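Local coordinates for putative dehydratase (Mesorhizobium loti, PDB 2POZ) that is of unproven function but belongs to the mandelate racemase/muconate lactonizing enzyme family of the enolase superfamily and may act as a lyase, possibly a dehydratase, at the interface of chains A and B. Numbering follows the deposited sequence. Chains: chain A/B, Putative dehydratase.

The interface of chains A and B. Residues chain A 84-85, 90, 260-261, 263-264, 267; chain B 237.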
ATOM      1  N   ASN A  84      -7.216  12.395 -21.631  1.00 10.93           N
ATOM      2  CA  ASN A  84      -6.061  11.498 -21.570  1.00 12.51           C
ATOM      3  C   ASN A  84      -5.268  11.733 -22.853  1.00 12.19           C
ATOM      4  O   ASN A  84      -4.586  10.838 -23.350  1.00 11.14           O
ATOM      5  CB  ASN A  84      -6.460  10.019 -21.486  1.00 12.49           C
ATOM      6  CG  ASN A  84      -5.248   9.110 -21.248  1.00 14.91           C
ATOM      7  OD1 ASN A  84      -4.379   9.430 -20.437  1.00 12.78           O
ATOM      8  ND2 ASN A  84      -5.191   7.982 -21.948  1.00 11.73           N
ATOM      9  N   GLY A  85      -5.372  12.957 -23.370  1.00 13.30           N
ATOM     10  CA  GLY A  85      -4.705  13.338 -24.606  1.00 11.38           C
ATOM     11  C   GLY A  85      -3.196  13.504 -24.528  1.00 12.57           C
ATOM     12  O   GLY A  85      -2.623  13.651 -23.442  1.00  9.61           O
ATOM     13  N   PHE A  90      -2.556  18.577 -27.152  1.00 10.02           N
ATOM     14  CA  PHE A  90      -2.219  19.626 -26.210  1.00 10.03           C
ATOM     15  C   PHE A  90      -1.270  20.699 -26.703  1.00 10.10           C
ATOM     16  O   PHE A  90      -1.299  21.816 -26.196  1.00  8.42           O
ATOM     17  CB  PHE A  90      -1.767  19.026 -24.876  1.00  8.79           C
ATOM     18  CG  PHE A  90      -2.920  18.524 -24.051  1.00  8.98           C
ATOM     19  CD1 PHE A  90      -3.078  17.170 -23.786  1.00 11.05           C
ATOM     20  CD2 PHE A  90      -3.922  19.403 -23.655  1.00 10.16           C
ATOM     21  CE1 PHE A  90      -4.236  16.697 -23.142  1.00 11.33           C
ATOM     22  CE2 PHE A  90      -5.078  18.942 -23.015  1.00  9.73           C
ATOM     23  CZ  PHE A  90      -5.232  17.585 -22.762  1.00 10.73           C
ATOM     24  N   TYR A 260       1.851  15.828 -19.945  1.00  9.21           N
ATOM     25  CA  TYR A 260       0.936  16.901 -20.312  1.00 10.54           C
ATOM     26  C   TYR A 260      -0.230  17.201 -19.372  1.00 10.73           C
ATOM     27  O   TYR A 260      -0.918  16.298 -18.919  1.00 10.41           O
ATOM     28  CB  TYR A 260       0.407  16.610 -21.724  1.00 11.15           C
ATOM     29  CG  TYR A 260       1.484  16.044 -22.639  1.00 11.64           C
ATOM     30  CD1 TYR A 260       1.595  14.668 -22.862  1.00 11.20           C
ATOM     31  CD2 TYR A 260       2.440  16.884 -23.218  1.00  9.52           C
ATOM     32  CE1 TYR A 260       2.635  14.141 -23.641  1.00  9.27           C
ATOM     33  CE2 TYR A 260       3.483  16.372 -23.991  1.00  9.64           C
ATOM     34  CZ  TYR A 260       3.575  15.004 -24.199  1.00  8.86           C
ATOM     35  OH  TYR A 260       4.601  14.504 -24.965  1.00 11.33           O
ATOM     36  N   THR A 261      -0.439  18.497 -19.130  1.00 10.20           N
ATOM     37  CA  THR A 261      -1.488  19.045 -18.256  1.00 10.45           C
ATOM     38  C   THR A 261      -1.346  18.654 -16.792  1.00 11.10           C
ATOM     39  O   THR A 261      -0.530  17.807 -16.429  1.00 10.96           O
ATOM     40  CB  THR A 261      -2.927  18.642 -18.693  1.00 10.12           C
ATOM     41  OG1 THR A 261      -3.204  17.295 -18.282  1.00 11.00           O
ATOM     42  CG2 THR A 261      -3.098  18.768 -20.208  1.00 10.95           C
ATOM     43  N   PHE A 263      -3.342  17.003 -15.188  1.00  9.67           N
ATOM     44  CA  PHE A 263      -3.781  15.617 -15.098  1.00 10.25           C
ATOM     45  C   PHE A 263      -2.644  14.649 -15.386  1.00 11.23           C
ATOM     46  O   PHE A 263      -2.588  13.565 -14.807  1.00 12.45           O
ATOM     47  CB  PHE A 263      -4.952  15.397 -16.057  1.00 11.09           C
ATOM     48  CG  PHE A 263      -6.016  16.462 -15.956  1.00 15.47           C
ATOM     49  CD1 PHE A 263      -6.744  16.846 -17.076  1.00 17.67           C
ATOM     50  CD2 PHE A 263      -6.273  17.095 -14.741  1.00 16.24           C
ATOM     51  CE1 PHE A 263      -7.717  17.852 -16.985  1.00 21.44           C
ATOM     52  CE2 PHE A 263      -7.236  18.097 -14.636  1.00 17.62           C
ATOM     53  CZ  PHE A 263      -7.962  18.479 -15.760  1.00 20.04           C
ATOM     54  N   GLY A 264      -1.737  15.040 -16.278  1.00 10.16           N
ATOM     55  CA  GLY A 264      -0.601  14.185 -16.580  1.00  7.33           C
ATOM     56  C   GLY A 264       0.416  14.293 -15.456  1.00 10.08           C
ATOM     57  O   GLY A 264       0.977  13.287 -15.008  1.00  9.31           O
ATOM     58  N   LYS A 267       0.228  12.217 -12.003  1.00 11.45           N
ATOM     59  CA  LYS A 267       0.861  10.897 -11.956  1.00 15.41           C
ATOM     60  C   LYS A 267       2.319  11.004 -11.492  1.00 15.70           C
ATOM     61  O   LYS A 267       2.824  10.128 -10.795  1.00 16.85           O
ATOM     62  CB  LYS A 267       0.785  10.218 -13.335  1.00 17.86           C
ATOM     63  CG  LYS A 267      -0.637   9.735 -13.711  1.00 22.54           C
ATOM     64  CD  LYS A 267      -0.783   9.389 -15.205  1.00 24.45           C
ATOM     65  CE  LYS A 267      -0.799  10.666 -16.081  1.00 28.99           C
ATOM     66  NZ  LYS A 267      -1.163  10.455 -17.532  1.00 18.35           N
TER
ATOM     67  N   PHE B 237      -8.197  10.339 -18.070  1.00 13.89           N
ATOM     68  CA  PHE B 237      -6.973  10.863 -17.456  1.00 13.11           C
ATOM     69  C   PHE B 237      -6.883  10.471 -15.977  1.00 15.75           C
ATOM     70  O   PHE B 237      -5.789  10.307 -15.434  1.00 18.50           O
ATOM     71  CB  PHE B 237      -6.954  12.392 -17.550  1.00 11.96           C
ATOM     72  CG  PHE B 237      -5.857  12.954 -18.418  1.00 10.15           C
ATOM     73  CD1 PHE B 237      -6.132  14.006 -19.299  1.00  9.93           C
ATOM     74  CD2 PHE B 237      -4.543  12.487 -18.316  1.00  7.82           C
ATOM     75  CE1 PHE B 237      -5.112  14.590 -20.066  1.00  9.10           C
ATOM     76  CE2 PHE B 237      -3.519  13.060 -19.072  1.00  8.65           C
ATOM     77  CZ  PHE B 237      -3.804  14.118 -19.952  1.00  8.24           C
TER
HETATM   78  O   HOH W   1      -4.081  11.829 -13.586  1.00 15.33           O
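B:Phe237, a loop residue, inserts its phenyl ring between A:Asn84 and A:Phe263, a clear case of one aromatic side chain filling a socket in a neighbouring subunit; the ring residue buries 129 Å² there. Apolar packing dominates. The alpha carbon CA of A:Asn84 sits over the middle of one ring face, 3.4 Å from the centroid of B:Phe237, in a CH-pi contact. With CG anti to the backbone N (chi1 -173°), the A:Asn84 amide passes the ring nearly perpendicular to it, OD1 3.7 Å from CD2 of B:Phe237. On the opposite face the methylene CB of A:Phe263 lies nearer the rim, 3.5 Å from CG of B:Phe237, so the ring is sandwiched by aliphatic carbons. The A:Phe263 ring, its CG anti to the carbonyl carbon (chi1 -48°), turns its CD1 edge to this face, offset towards CD1 of B:Phe237 (CD1 to CD1 3.7 Å), with planes 65° apart. Deeper in, CE1 of A:Phe90 touches CE1 of B:Phe237 at 3.8 Å, while the methyl CG2 of A:Thr261 caps a face of the A:Phe90 ring.

Two polar groups approach the ring differently. The side-chain amine nitrogen NZ of A:Lys267, ending a bent chain, reaches the edge in the ring plane, 3.8 Å from CE2 of B:Phe237. The hydroxyl OG1 of A:Thr261 comes from above, on the face shared with CB of A:Phe263, near CZ; its 2.6 Å hydrogen bond to the backbone O of A:Tyr260 probably restrains its rotation at the start of helix 261-269.

Water 1 links the two backbones, bridging the carbonyl O of A:Phe263 and that of B:Phe237. Repeated by two-fold symmetry, this ring-in-socket packing helps join neighbouring subunits of the octamer.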